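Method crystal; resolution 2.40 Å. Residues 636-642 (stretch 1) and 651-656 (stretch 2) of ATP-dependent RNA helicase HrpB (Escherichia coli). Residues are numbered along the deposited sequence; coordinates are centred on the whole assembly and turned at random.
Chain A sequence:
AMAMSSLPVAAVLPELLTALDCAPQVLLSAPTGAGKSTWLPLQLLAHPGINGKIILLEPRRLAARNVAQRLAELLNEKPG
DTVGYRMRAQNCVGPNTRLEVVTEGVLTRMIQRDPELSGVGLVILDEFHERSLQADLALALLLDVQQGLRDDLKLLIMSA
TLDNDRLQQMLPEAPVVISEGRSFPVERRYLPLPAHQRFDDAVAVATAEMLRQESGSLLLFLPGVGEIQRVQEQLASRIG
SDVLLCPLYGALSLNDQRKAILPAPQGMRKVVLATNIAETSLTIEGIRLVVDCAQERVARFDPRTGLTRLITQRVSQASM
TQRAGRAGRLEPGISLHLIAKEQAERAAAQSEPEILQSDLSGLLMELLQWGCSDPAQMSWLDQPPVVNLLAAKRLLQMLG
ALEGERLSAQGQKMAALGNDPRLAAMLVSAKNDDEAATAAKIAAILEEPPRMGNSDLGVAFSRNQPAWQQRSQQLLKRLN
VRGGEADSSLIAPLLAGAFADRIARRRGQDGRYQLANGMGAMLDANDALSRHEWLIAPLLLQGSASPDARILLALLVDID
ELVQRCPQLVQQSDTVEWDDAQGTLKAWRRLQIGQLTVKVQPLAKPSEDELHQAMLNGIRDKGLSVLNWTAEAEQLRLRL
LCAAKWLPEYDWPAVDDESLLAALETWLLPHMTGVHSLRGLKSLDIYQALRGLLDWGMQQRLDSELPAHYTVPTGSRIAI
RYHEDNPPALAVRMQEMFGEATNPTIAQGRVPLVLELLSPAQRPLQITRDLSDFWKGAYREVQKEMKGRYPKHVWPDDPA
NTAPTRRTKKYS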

# COMPACT_ATOMS: atom_id res chain seq x y z
N LEU A 636 8.04 9.71 -37.06
CA LEU A 636 9.10 9.77 -36.06
C LEU A 636 8.58 9.23 -34.73
O LEU A 636 9.20 8.35 -34.12
N ARG A 637 7.42 9.72 -34.30
CA ARG A 637 6.84 9.24 -33.05
C ARG A 637 6.66 7.71 -33.10
O ARG A 637 7.05 7.04 -32.17
N LEU A 638 6.15 7.19 -34.21
CA LEU A 638 5.99 5.75 -34.37
C LEU A 638 7.36 5.04 -34.40
O LEU A 638 7.51 3.95 -33.82
N ARG A 639 8.36 5.64 -35.04
CA ARG A 639 9.69 5.04 -35.04
C ARG A 639 10.28 4.96 -33.64
O ARG A 639 10.97 3.99 -33.30
N LEU A 640 10.00 5.97 -32.82
CA LEU A 640 10.43 5.95 -31.42
C LEU A 640 9.74 4.83 -30.63
O LEU A 640 10.38 4.15 -29.81
N LEU A 641 8.46 4.61 -30.90
CA LEU A 641 7.72 3.53 -30.28
C LEU A 641 8.34 2.20 -30.67
O LEU A 641 8.55 1.34 -29.80
N CYS A 642 8.63 2.02 -31.97
CA CYS A 642 9.17 0.75 -32.48
C CYS A 642 10.58 0.48 -31.99
O CYS A 642 10.89 -0.65 -31.62
N ASP A 651 18.01 3.65 -24.28
CA ASP A 651 17.04 4.42 -23.52
C ASP A 651 16.22 5.33 -24.41
O ASP A 651 16.46 6.53 -24.48
N TRP A 652 15.22 4.76 -25.08
CA TRP A 652 14.36 5.55 -25.94
C TRP A 652 13.32 6.27 -25.07
O TRP A 652 12.83 5.71 -24.09
N PRO A 653 13.01 7.52 -25.42
CA PRO A 653 11.97 8.29 -24.71
C PRO A 653 10.57 7.74 -24.93
O PRO A 653 10.23 7.30 -26.02
N ALA A 654 9.78 7.77 -23.87
CA ALA A 654 8.37 7.47 -24.00
C ALA A 654 7.72 8.58 -24.83
O ALA A 654 8.01 9.76 -24.65
N VAL A 655 6.86 8.18 -25.76
CA VAL A 655 6.21 9.13 -26.65
C VAL A 655 4.74 8.77 -26.81
O VAL A 655 4.14 9.07 -27.84
N ASP A 656 4.17 8.15 -25.80
CA ASP A 656 2.72 7.97 -25.73
C ASP A 656 2.08 9.31 -25.38
O ASP A 656 2.75 10.18 -24.81

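Residues 636-642 form part of a longer helix, and residues 651-656 pass alongside it as an irregular segment that leads into a further helix beginning just after D656. The two stretches bury 317 Å² in total, and most of this comes from V655 and L640, with a smaller share from R637.

V655 is the centre of the contact. Its CA-to-CB bond points toward the helix, and with chi1 in the m rotamer its methyl groups meet two successive leucines. CG1 lies 3.8 Å from CD1 of L640, while CG2 lies 3.5 Å from CD2 of L641 and also 3.9 Å from CB of L640. The residue is buried, and the backbone there approaches the helix closely, the CA atoms of R637 and V655 being 6.4 Å apart.

L640 is the matching residue on the helix. It also points toward the other stretch and adopts the common m,t leucine conformation, which spreads its methyl groups along the loop. L640 CD1 packs against V655 and L640 CD2 lies 4.2 Å from CE3 of W652, while CG of P653 sits almost equally near both methyls, 4.4 Å from L640 CD2 and 4.6 Å from L640 CD1. The indole of W652 (chi1 m, chi2 96°) is approached obliquely by L640 CD2, and its NE1 is hydrogen-bonded elsewhere in the structure. P653, with a C-gamma endo pucker, is set sideways to the helix and adds its ring to the same apolar patch. L641 starts sideways, but its m,t side chain brings its end nearer the loop, so that CD2 can close against V655.

R637 flanks V655 with both carbon and nitrogen atoms. Its CA-to-CB bond is directed sideways, yet the t,t,p course of chi1 to chi3 carries the chain past V655: CG packs 3.8 Å from CB of V655, and CD comes within 3.4 Å of its carbonyl O. The same oxygen lies near the plane of the guanidinium, at its edge, and accepts a weak hydrogen bond from R637 NH1; the 3.4 Å separation from NH1 to V655 O is long, although the N-H...O angle of 170° is nearly straight.

A water links the backbones beside this apolar cluster. It donates to P653 O at 2.6 Å from its own O and, more weakly, to L640 O at 2.9 Å, so a helix carbonyl and a loop carbonyl share one solvent molecule. L638 and A654 point away from the interface, as does D656, whose side chain instead caps the helix that follows.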

# COMPACT_ATOMS: atom_id res chain seq x y z
CB LEU A 636 9.62 11.21 -35.89
CG LEU A 636 10.69 11.41 -34.79
CD1 LEU A 636 11.96 10.60 -35.01
CD2 LEU A 636 11.04 12.87 -34.65
CB ARG A 637 5.50 9.92 -32.75
CG ARG A 637 5.04 9.66 -31.31
CD ARG A 637 3.63 10.16 -31.05
NE ARG A 637 2.67 9.49 -31.91
CZ ARG A 637 2.01 8.38 -31.58
NH1 ARG A 637 2.20 7.83 -30.39
NH2 ARG A 637 1.17 7.83 -32.44
CB LEU A 638 5.19 5.46 -35.65
CG LEU A 638 3.71 5.83 -35.58
CD1 LEU A 638 3.00 5.69 -36.92
CD2 LEU A 638 3.04 4.96 -34.54
CB ARG A 639 10.63 5.82 -35.96
CG ARG A 639 10.31 5.54 -37.43
CD ARG A 639 10.85 6.63 -38.34
NE ARG A 639 12.31 6.63 -38.29
CZ ARG A 639 13.04 7.71 -38.54
NH1 ARG A 639 12.44 8.85 -38.85
NH2 ARG A 639 14.36 7.64 -38.44
CB LEU A 640 10.17 7.31 -30.76
CG LEU A 640 11.16 8.37 -31.25
CD1 LEU A 640 10.78 9.78 -30.76
CD2 LEU A 640 12.58 7.97 -30.82
CB LEU A 641 6.25 3.54 -30.67
CG LEU A 641 5.34 4.63 -30.11
CD1 LEU A 641 3.91 4.47 -30.64
CD2 LEU A 641 5.38 4.62 -28.58
CB CYS A 642 9.12 0.71 -34.00
SG CYS A 642 7.42 0.61 -34.58
CB ASP A 651 17.74 5.23 -22.43
CG ASP A 651 18.30 4.35 -21.33
OD1 ASP A 651 17.58 3.43 -20.88
OD2 ASP A 651 19.46 4.58 -20.92
CB TRP A 652 13.68 4.67 -27.01
CG TRP A 652 14.65 3.81 -27.75
CD1 TRP A 652 14.96 2.51 -27.48
CD2 TRP A 652 15.49 4.20 -28.86
NE1 TRP A 652 15.93 2.07 -28.35
CE2 TRP A 652 16.27 3.08 -29.20
CE3 TRP A 652 15.65 5.38 -29.59
CZ2 TRP A 652 17.19 3.10 -30.25
CZ3 TRP A 652 16.56 5.40 -30.62
CH2 TRP A 652 17.32 4.27 -30.94
CB PRO A 653 12.10 9.69 -25.32
CG PRO A 653 12.70 9.47 -26.64
CD PRO A 653 13.67 8.34 -26.44
CB ALA A 654 7.72 7.37 -22.63
CB VAL A 655 6.89 9.17 -28.03
CG1 VAL A 655 8.27 9.78 -27.91
CG2 VAL A 655 6.97 7.76 -28.62
CB ASP A 656 2.36 6.92 -24.70
CG ASP A 656 2.93 7.24 -23.34
OD1 ASP A 656 4.17 7.14 -23.18
OD2 ASP A 656 2.14 7.59 -22.44
O HOH W 1 9.54 5.17 -27.25